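Local coordinates for protein 4'-phospho-dehydrooxetanocin synthase (Bacillus megaterium, PDB 5UL3) that catalyses the oxidative ring contraction of dAMP to an oxetane aldehyde in oxetanocin A biosynthesis, using a [4Fe-4S] cluster, S-adenosylmethionine and cobalamin, at residues Glu383-Arg388 against Ala424-Asp429; Glu415-Trp420 against Leu459-Ala464; Ala498-Ile503 against Asp515-Asp520. One frame throughout, in Å; residues are numbered along the deposited sequence. Where two conformers were deposited one is given.

Contact 1: Glu383-Arg388 against Ala424-Asp429; sequences EGLLKR and ALAGAD
Leu-385 and Leu-386, on helix 374-386, meet Leu-425 and Ala-426 at the end of the next helix. The closest CA pair is Leu-386 and Ala-426, 5.7 Å, a spacing that the small alanine permits. Apolar contacts hold the pair together, and no hydrogen bond crosses. The Ala-426 methyl faces Leu-385, whose CB and CD1 both lie 4.1 Å from Ala-426 CB. With CG anti to its own carbonyl carbon (chi1 -71°), Leu-386 swings its branched end toward the partner helix: CD1 comes to 4.3 Å from Leu-425 CB.

A second kind of touch is methyl against backbone. Leu-386 CD2 lies 3.4 Å from Leu-425 O, a van der Waals approach to the carbonyl, and 3.9 Å from Ala-426 CA. The Leu-385 side is buried, where Leu-342 and Phe-394 adjoin it, while Leu-386 and Leu-425 lie at the exposed margin.

Backbone bonding ends the second helix. Gly-427, with phi at 120°, closes a Schellman motif directly after Ala-426, before the chain runs to strand 432-436. The arrangement is that of successive outer helices, 374-386 and 410-426, in the partial TIM barrel of a radical SAM domain.

Contact 2: Glu415-Trp420 against Leu459-Ala464; sequences ERLKMW and LRLVSA
Leu-417 and Trp-420 meet Leu-461 and Val-462 where helices 410-426 and 452-464 pack side by side, two outer helices of the partial TIM barrel separated in sequence by strand 432-436 and the short helix 440-445. The backbones stay well apart, with 7.1 Å between Trp-420 CA and Val-462 CA, so side chains bridge the gap. All four are buried, and no hydrogen bond crosses between the segments.

One half of the contact is a CH-pi interaction. Val-462 CG2 stands over a face of the indole, 4.2 Å from the centroid of its six-membered ring and 11° off the ring normal; its nearest ring atom is Trp-420 CE3. The methyl is therefore above the face rather than at the edge. Met-419 CE lies against the opposite face, toward the rim, so the ring is held between two methyl groups. Trp-420 NE1 also makes a hydrogen bond to Ser-402 O, which should limit rotation of the ring.

The other half is leucine against leucine. With CG anti to the backbone N (chi1 179°), Leu-417 brings CD1 to 4.1 Å from Leu-461 CD2, and the two side chains cross at about a right angle. Leu-513 and Leu-517 of helix 510-519 continue this apolar layer.

Behind the interface, Ser-463 is tied into its own helix: its OG donates to Leu-459 O at 2.7 Å, reaching that oxygen from the face opposite to the one approached by Ser-463 N.

Contact 3: Ala498-Ile503 against Asp515-Asp520; sequences ALMKPI and DKLLND
Leu-517 meets Met-500 and Ile-503 entirely through aliphatic and thioether atoms; no ring, amide or carboxylate has a face or edge in the touch. The carboxylates of residues 515-520 take no part; that of Asp-520, just after helix 510-519, uses OD1 to cap the backbone N of Phe-523 at the start of helix 521-527, and its OD2 makes a long salt bridge of 3.7 Å with Lys-516 NZ. The Asp-515 carboxylate pairs with Lys-410.

A single methyl carries the contact. Leu-517 CD2 lies 4.0 Å from Ile-503 CD1 and 4.1 Å from Met-500 CG, with Met-500 SD at 4.2 Å. Both partners point their CB atoms toward the helix, and each runs past the leucine in the opposite direction, so the touch is made alongside. In the methionine, chi1 (-60°) sets CG near Leu-517 CD2, the bend at chi2 (-69°) turns SD to it, and chi3 only turns CE. Ile-503 is instead extended, chi2 -179°, and reaches out with its terminal CD1. The 9.3 Å between Met-500 CA and Leu-517 CA fits an interface spanned by side chains alone. All three residues are buried, although only 88 Å² is buried between the segments.

Residues 498-503 form an irregular strip between helices 484-493 and 510-519 in sequence. Ile-503 pairs through its backbone with Ala-464, while its side chain also meets Phe-523 and His-527. The loop touches both helix 452-464 and helix 521-527, with helix 510-519 packed on its Met-500 and Ile-503 side chains.

Contacts 1 and 2 alternate along the chain and share helix 410-426, their centres 15 Å apart, with contact 1 at its C-terminal end; contact 3 follows both and joins a loop to helix 510-519. Contacts 2 and 3 have centres 10 Å apart and touch directly: Ser-463 OG lies 2.8 Å from Met-500 N, and Arg-460 NH1 lies 2.9 Å from Leu-517 O, both probable hydrogen bonds. Contacts 1 and 3 do not touch; their nearest atoms are about 9 Å apart. All three lie away from the cobalamin, cluster and S-adenosylmethionine sites, although the Trp-420 side chain in contact 2 is about 12 Å from the iron-sulfur cluster bound by Cys-313, Cys-318 and Cys-321.

Contact 1: Glu383-Arg388 against Ala424-Asp429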
loop_
_atom_site.group_PDB
_atom_site.type_symbol
_atom_site.label_atom_id
_atom_site.label_comp_id
_atom_site.label_asym_id
_atom_site.label_seq_id
_atom_site.Cartn_x
_atom_site.Cartn_y
_atom_site.Cartn_z
ATOM N N GLU A 383 -2.186 -17.742 15.544
ATOM C CA GLU A 383 -2.699 -19.052 15.933
ATOM C C GLU A 383 -3.823 -19.488 15.008
ATOM O O GLU A 383 -3.921 -20.667 14.658
ATOM C CB GLU A 383 -3.179 -19.031 17.387
ATOM C CG GLU A 383 -2.033 -19.058 18.392
ATOM C CD GLU A 383 -2.495 -19.190 19.842
ATOM O OE1 GLU A 383 -3.574 -18.664 20.200
ATOM O OE2 GLU A 383 -1.767 -19.830 20.626
ATOM N N GLY A 384 -4.667 -18.542 14.589
ATOM C CA GLY A 384 -5.710 -18.858 13.626
ATOM C C GLY A 384 -5.158 -19.285 12.278
ATOM O O GLY A 384 -5.663 -20.225 11.660
ATOM N N LEU A 385 -4.120 -18.594 11.796
ATOM C CA LEU A 385 -3.494 -18.973 10.533
ATOM C C LEU A 385 -2.859 -20.352 10.632
ATOM O O LEU A 385 -2.864 -21.123 9.662
ATOM C CB LEU A 385 -2.445 -17.929 10.131
ATOM C CG LEU A 385 -3.010 -16.581 9.674
ATOM C CD1 LEU A 385 -1.889 -15.592 9.376
ATOM C CD2 LEU A 385 -3.863 -16.790 8.427
ATOM N N LEU A 386 -2.300 -20.675 11.800
ATOM C CA LEU A 386 -1.627 -21.950 11.981
ATOM C C LEU A 386 -2.617 -23.109 12.040
ATOM O O LEU A 386 -2.210 -24.261 11.867
ATOM C CB LEU A 386 -0.762 -21.893 13.241
ATOM C CG LEU A 386 0.487 -21.001 13.117
ATOM C CD1 LEU A 386 1.109 -20.734 14.484
ATOM C CD2 LEU A 386 1.498 -21.647 12.175
ATOM N N LYS A 387 -3.902 -22.827 12.280
ATOM C CA LYS A 387 -4.938 -23.851 12.244
ATOM C C LYS A 387 -5.391 -24.179 10.832
ATOM O O LYS A 387 -6.064 -25.196 10.639
ATOM C CB LYS A 387 -6.157 -23.419 13.069
ATOM C CG LYS A 387 -5.945 -23.473 14.555
ATOM C CD LYS A 387 -7.107 -22.838 15.299
ATOM C CE LYS A 387 -6.732 -22.568 16.743
ATOM N NZ LYS A 387 -7.816 -21.847 17.471
ATOM N N ARG A 388 -5.048 -23.353 9.847
ATOM C CA ARG A 388 -5.473 -23.609 8.484
ATOM C C ARG A 388 -4.776 -24.851 7.938
ATOM O O ARG A 388 -3.718 -25.266 8.417
ATOM C CB ARG A 388 -5.174 -22.403 7.589
ATOM C CG ARG A 388 -5.867 -21.112 8.046
ATOM C CD ARG A 388 -5.524 -19.967 7.110
ATOM N NE ARG A 388 -5.970 -20.272 5.754
ATOM C CZ ARG A 388 -7.234 -20.171 5.351
ATOM N NH1 ARG A 388 -8.181 -19.762 6.197
ATOM N NH2 ARG A 388 -7.556 -20.480 4.103
ATOM N N ALA A 424 6.511 -15.144 12.303
ATOM C CA ALA A 424 7.332 -15.980 11.430
ATOM C C ALA A 424 6.711 -17.362 11.237
ATOM O O ALA A 424 6.643 -17.877 10.110
ATOM C CB ALA A 424 8.748 -16.099 11.993
ATOM N N LEU A 425 6.270 -17.987 12.332
ATOM C CA LEU A 425 5.658 -19.310 12.238
ATOM C C LEU A 425 4.449 -19.294 11.317
ATOM O O LEU A 425 4.212 -20.254 10.572
ATOM C CB LEU A 425 5.245 -19.812 13.622
ATOM C CG LEU A 425 6.356 -20.169 14.612
ATOM C CD1 LEU A 425 5.750 -20.556 15.951
ATOM C CD2 LEU A 425 7.185 -21.317 14.060
ATOM N N ALA A 426 3.667 -18.215 11.354
ATOM C CA ALA A 426 2.436 -18.175 10.574
ATOM C C ALA A 426 2.656 -17.752 9.125
ATOM O O ALA A 426 1.686 -17.723 8.360
ATOM C CB ALA A 426 1.430 -17.234 11.236
ATOM N N GLY A 427 3.874 -17.375 8.741
ATOM C CA GLY A 427 4.129 -17.040 7.355
ATOM C C GLY A 427 4.619 -15.643 7.039
ATOM O O GLY A 427 4.718 -15.286 5.857
ATOM N N ALA A 428 4.936 -14.841 8.058
ATOM C CA ALA A 428 5.521 -13.528 7.805
ATOM C C ALA A 428 6.763 -13.694 6.936
ATOM O O ALA A 428 7.649 -14.490 7.247
ATOM C CB ALA A 428 5.872 -12.836 9.124
ATOM N N ASP A 429 6.803 -12.958 5.829
ATOM C CA ASP A 429 7.789 -13.206 4.779
ATOM C C ASP A 429 8.682 -11.995 4.558
ATOM O O ASP A 429 9.731 -11.881 5.199
ATOM C CB ASP A 429 7.065 -13.594 3.490
ATOM C CG ASP A 429 8.019 -13.991 2.379
ATOM O OD1 ASP A 429 9.155 -14.409 2.682
ATOM O OD2 ASP A 429 7.634 -13.845 1.212
#

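Contact 2: Glu415-Trp420 against Leu459-Ala464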
loop_
_atom_site.group_PDB
_atom_site.type_symbol
_atom_site.label_atom_id
_atom_site.label_comp_id
_atom_site.label_asym_id
_atom_site.label_seq_id
_atom_site.Cartn_x
_atom_site.Cartn_y
_atom_site.Cartn_z
ATOM N N GLU A 415 8.101 -10.475 25.375
ATOM C CA GLU A 415 6.799 -10.829 24.814
ATOM C C GLU A 415 6.671 -10.349 23.372
ATOM O O GLU A 415 6.005 -10.998 22.557
ATOM C CB GLU A 415 5.676 -10.253 25.688
ATOM C CG GLU A 415 4.260 -10.698 25.302
ATOM C CD GLU A 415 4.010 -12.185 25.540
ATOM O OE1 GLU A 415 3.337 -12.815 24.699
ATOM O OE2 GLU A 415 4.485 -12.722 26.563
ATOM N N ARG A 416 7.320 -9.232 23.035
ATOM C CA ARG A 416 7.336 -8.764 21.658
ATOM C C ARG A 416 8.089 -9.741 20.759
ATOM O O ARG A 416 7.642 -10.040 19.643
ATOM C CB ARG A 416 7.960 -7.371 21.609
ATOM C CG ARG A 416 7.648 -6.568 20.376
ATOM C CD ARG A 416 6.214 -6.808 19.895
ATOM N NE ARG A 416 5.196 -6.152 20.711
ATOM C CZ ARG A 416 4.700 -4.942 20.459
ATOM N NH1 ARG A 416 5.140 -4.235 19.430
ATOM N NH2 ARG A 416 3.762 -4.434 21.235
ATOM N N LEU A 417 9.228 -10.263 21.233
ATOM C CA LEU A 417 9.967 -11.259 20.454
ATOM C C LEU A 417 9.130 -12.515 20.241
ATOM O O LEU A 417 9.107 -13.076 19.137
ATOM C CB LEU A 417 11.286 -11.597 21.148
ATOM C CG LEU A 417 12.140 -12.641 20.432
ATOM C CD1 LEU A 417 12.588 -12.111 19.078
ATOM C CD2 LEU A 417 13.339 -13.003 21.307
ATOM N N LYS A 418 8.413 -12.959 21.280
ATOM C CA LYS A 418 7.500 -14.089 21.106
ATOM C C LYS A 418 6.463 -13.809 20.021
ATOM O O LYS A 418 6.183 -14.670 19.177
ATOM C CB LYS A 418 6.807 -14.419 22.429
ATOM C CG LYS A 418 5.717 -15.475 22.279
ATOM C CD LYS A 418 5.099 -15.868 23.639
ATOM C CE LYS A 418 4.018 -16.936 23.441
ATOM N NZ LYS A 418 3.148 -17.121 24.653
ATOM N N MET A 419 5.884 -12.608 20.022
ATOM C CA MET A 419 4.896 -12.252 19.005
ATOM C C MET A 419 5.503 -12.304 17.607
ATOM O O MET A 419 4.903 -12.854 16.671
ATOM C CB MET A 419 4.330 -10.852 19.287
ATOM C CG MET A 419 3.201 -10.421 18.330
ATOM S SD MET A 419 3.213 -8.622 18.105
ATOM C CE MET A 419 4.710 -8.465 17.147
ATOM N N TRP A 420 6.694 -11.726 17.441
ATOM C CA TRP A 420 7.340 -11.777 16.134
ATOM C C TRP A 420 7.643 -13.213 15.717
ATOM O O TRP A 420 7.563 -13.549 14.526
ATOM C CB TRP A 420 8.612 -10.926 16.160
ATOM C CG TRP A 420 8.330 -9.474 15.932
ATOM C CD1 TRP A 420 8.146 -8.492 16.892
ATOM C CD2 TRP A 420 8.159 -8.830 14.663
ATOM N NE1 TRP A 420 7.887 -7.284 16.282
ATOM C CE2 TRP A 420 7.891 -7.464 14.917
ATOM C CE3 TRP A 420 8.211 -9.275 13.331
ATOM C CZ2 TRP A 420 7.683 -6.542 13.889
ATOM C CZ3 TRP A 420 7.996 -8.356 12.316
ATOM C CH2 TRP A 420 7.737 -7.002 12.602
ATOM N N LEU A 459 16.672 -5.052 13.752
ATOM C CA LEU A 459 16.971 -5.860 12.563
ATOM C C LEU A 459 17.555 -7.208 12.952
ATOM O O LEU A 459 17.266 -8.232 12.321
ATOM C CB LEU A 459 17.938 -5.117 11.641
ATOM C CG LEU A 459 17.474 -3.770 11.091
ATOM C CD1 LEU A 459 18.559 -3.163 10.170
ATOM C CD2 LEU A 459 16.135 -3.901 10.382
ATOM N N ARG A 460 18.376 -7.218 13.996
ATOM C CA ARG A 460 18.945 -8.455 14.520
ATOM C C ARG A 460 17.853 -9.419 14.980
ATOM O O ARG A 460 17.873 -10.615 14.652
ATOM C CB ARG A 460 19.892 -8.087 15.671
ATOM C CG ARG A 460 20.847 -9.154 16.146
ATOM C CD ARG A 460 21.743 -8.624 17.280
ATOM N NE ARG A 460 22.741 -7.658 16.831
ATOM C CZ ARG A 460 23.351 -6.787 17.628
ATOM N NH1 ARG A 460 23.060 -6.742 18.929
ATOM N NH2 ARG A 460 24.244 -5.951 17.129
ATOM N N LEU A 461 16.888 -8.915 15.754
ATOM C CA LEU A 461 15.827 -9.765 16.281
ATOM C C LEU A 461 14.933 -10.323 15.174
ATOM O O LEU A 461 14.616 -11.519 15.165
ATOM C CB LEU A 461 14.996 -8.973 17.305
ATOM C CG LEU A 461 15.772 -8.583 18.567
ATOM C CD1 LEU A 461 15.063 -7.466 19.361
ATOM C CD2 LEU A 461 15.979 -9.816 19.466
ATOM N N VAL A 462 14.505 -9.474 14.240
ATOM C CA VAL A 462 13.593 -9.951 13.198
ATOM C C VAL A 462 14.313 -10.912 12.262
ATOM O O VAL A 462 13.766 -11.959 11.894
ATOM C CB VAL A 462 12.974 -8.778 12.419
ATOM C CG1 VAL A 462 12.108 -9.325 11.252
ATOM C CG2 VAL A 462 12.092 -7.916 13.366
ATOM N N SER A 463 15.544 -10.578 11.870
ATOM C CA SER A 463 16.252 -11.467 10.942
ATOM C C SER A 463 16.575 -12.813 11.590
ATOM O O SER A 463 16.500 -13.854 10.917
ATOM C CB SER A 463 17.514 -10.788 10.407
ATOM O OG SER A 463 18.448 -10.490 11.430
ATOM N N ALA A 464 16.869 -12.829 12.898
ATOM C CA ALA A 464 17.140 -14.090 13.579
ATOM C C ALA A 464 15.941 -15.027 13.557
ATOM O O ALA A 464 16.119 -16.243 13.678
ATOM C CB ALA A 464 17.591 -13.833 15.031
#

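Contact 3: Ala498-Ile503 against Asp515-Asp520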
loop_
_atom_site.group_PDB
_atom_site.type_symbol
_atom_site.label_atom_id
_atom_site.label_comp_id
_atom_site.label_asym_id
_atom_site.label_seq_id
_atom_site.Cartn_x
_atom_site.Cartn_y
_atom_site.Cartn_z
ATOM N N ALA A 498 24.278 -6.736 12.368
ATOM C CA ALA A 498 22.836 -6.548 12.444
ATOM C C ALA A 498 22.069 -7.704 11.825
ATOM O O ALA A 498 21.149 -8.241 12.442
ATOM C CB ALA A 498 22.438 -5.231 11.754
ATOM N N LEU A 499 22.437 -8.135 10.623
ATOM C CA LEU A 499 21.647 -9.148 9.932
ATOM C C LEU A 499 22.070 -10.541 10.386
ATOM O O LEU A 499 23.234 -10.930 10.228
ATOM C CB LEU A 499 21.787 -8.987 8.417
ATOM C CG LEU A 499 21.448 -7.582 7.894
ATOM C CD1 LEU A 499 21.659 -7.479 6.385
ATOM C CD2 LEU A 499 20.011 -7.193 8.268
ATOM N N MET A 500 21.125 -11.284 10.956
ATOM C CA MET A 500 21.360 -12.622 11.478
ATOM C C MET A 500 20.800 -13.667 10.527
ATOM O O MET A 500 19.775 -13.455 9.869
ATOM C CB MET A 500 20.708 -12.812 12.850
ATOM C CG MET A 500 21.203 -11.872 13.934
ATOM S SD MET A 500 22.913 -12.194 14.423
ATOM C CE MET A 500 23.683 -10.742 13.754
ATOM N N LYS A 501 21.478 -14.811 10.470
ATOM C CA LYS A 501 20.900 -15.977 9.840
ATOM C C LYS A 501 19.701 -16.435 10.654
ATOM O O LYS A 501 19.601 -16.124 11.842
ATOM C CB LYS A 501 21.913 -17.116 9.769
ATOM C CG LYS A 501 23.130 -16.845 8.923
ATOM C CD LYS A 501 24.112 -18.006 9.059
ATOM C CE LYS A 501 25.201 -17.943 8.001
ATOM N NZ LYS A 501 26.226 -19.002 8.207
ATOM N N PRO A 502 18.777 -17.179 10.043
ATOM C CA PRO A 502 17.712 -17.813 10.832
ATOM C C PRO A 502 18.325 -18.702 11.897
ATOM O O PRO A 502 19.131 -19.584 11.604
ATOM C CB PRO A 502 16.928 -18.629 9.791
ATOM C CG PRO A 502 17.196 -17.928 8.492
ATOM C CD PRO A 502 18.610 -17.416 8.596
ATOM N N ILE A 503 17.949 -18.454 13.145
ATOM C CA ILE A 503 18.559 -19.125 14.285
ATOM C C ILE A 503 17.637 -20.252 14.723
ATOM O O ILE A 503 16.435 -20.042 14.907
ATOM C CB ILE A 503 18.821 -18.142 15.440
ATOM C CG1 ILE A 503 19.885 -17.120 15.031
ATOM C CG2 ILE A 503 19.268 -18.895 16.682
ATOM C CD1 ILE A 503 20.229 -16.117 16.115
ATOM N N ASP A 515 18.267 -12.162 25.323
ATOM C CA ASP A 515 19.477 -11.717 26.013
ATOM C C ASP A 515 20.718 -11.945 25.160
ATOM O O ASP A 515 21.616 -11.095 25.116
ATOM C CB ASP A 515 19.608 -12.434 27.359
ATOM C CG ASP A 515 18.656 -11.891 28.404
ATOM O OD1 ASP A 515 18.264 -10.709 28.298
ATOM O OD2 ASP A 515 18.307 -12.645 29.338
ATOM N N LYS A 516 20.781 -13.078 24.459
ATOM C CA LYS A 516 21.959 -13.372 23.650
ATOM C C LYS A 516 22.074 -12.430 22.456
ATOM O O LYS A 516 23.178 -11.986 22.120
ATOM C CB LYS A 516 21.932 -14.827 23.200
ATOM C CG LYS A 516 22.409 -15.808 24.270
ATOM C CD LYS A 516 22.184 -17.247 23.828
ATOM C CE LYS A 516 22.626 -18.256 24.884
ATOM N NZ LYS A 516 24.103 -18.454 24.889
ATOM N N LEU A 517 20.954 -12.104 21.801
ATOM C CA LEU A 517 21.028 -11.194 20.660
ATOM C C LEU A 517 21.327 -9.758 21.075
ATOM O O LEU A 517 21.878 -9.004 20.271
ATOM C CB LEU A 517 19.734 -11.263 19.843
ATOM C CG LEU A 517 19.596 -12.552 19.027
ATOM C CD1 LEU A 517 18.196 -12.692 18.454
ATOM C CD2 LEU A 517 20.630 -12.578 17.923
ATOM N N LEU A 518 21.010 -9.363 22.308
ATOM C CA LEU A 518 21.348 -8.009 22.723
ATOM C C LEU A 518 22.773 -7.892 23.256
ATOM O O LEU A 518 23.432 -6.879 23.011
ATOM C CB LEU A 518 20.367 -7.513 23.787
ATOM C CG LEU A 518 19.217 -6.650 23.278
ATOM C CD1 LEU A 518 18.255 -7.512 22.453
ATOM C CD2 LEU A 518 18.506 -6.002 24.452
ATOM N N ASN A 519 23.271 -8.911 23.961
ATOM C CA ASN A 519 24.468 -8.765 24.782
ATOM C C ASN A 519 25.592 -9.739 24.473
ATOM O O ASN A 519 26.745 -9.438 24.803
ATOM C CB ASN A 519 24.115 -8.924 26.269
ATOM C CG ASN A 519 23.019 -7.994 26.702
ATOM O OD1 ASN A 519 23.103 -6.782 26.494
ATOM N ND2 ASN A 519 21.964 -8.554 27.283
ATOM N N ASP A 520 25.299 -10.896 23.886
ATOM C CA ASP A 520 26.294 -11.955 23.721
ATOM C C ASP A 520 27.035 -11.708 22.415
ATOM O O ASP A 520 26.578 -12.104 21.342
ATOM C CB ASP A 520 25.625 -13.322 23.756
ATOM C CG ASP A 520 26.611 -14.460 23.954
ATOM O OD1 ASP A 520 27.742 -14.379 23.441
ATOM O OD2 ASP A 520 26.233 -15.451 24.611
#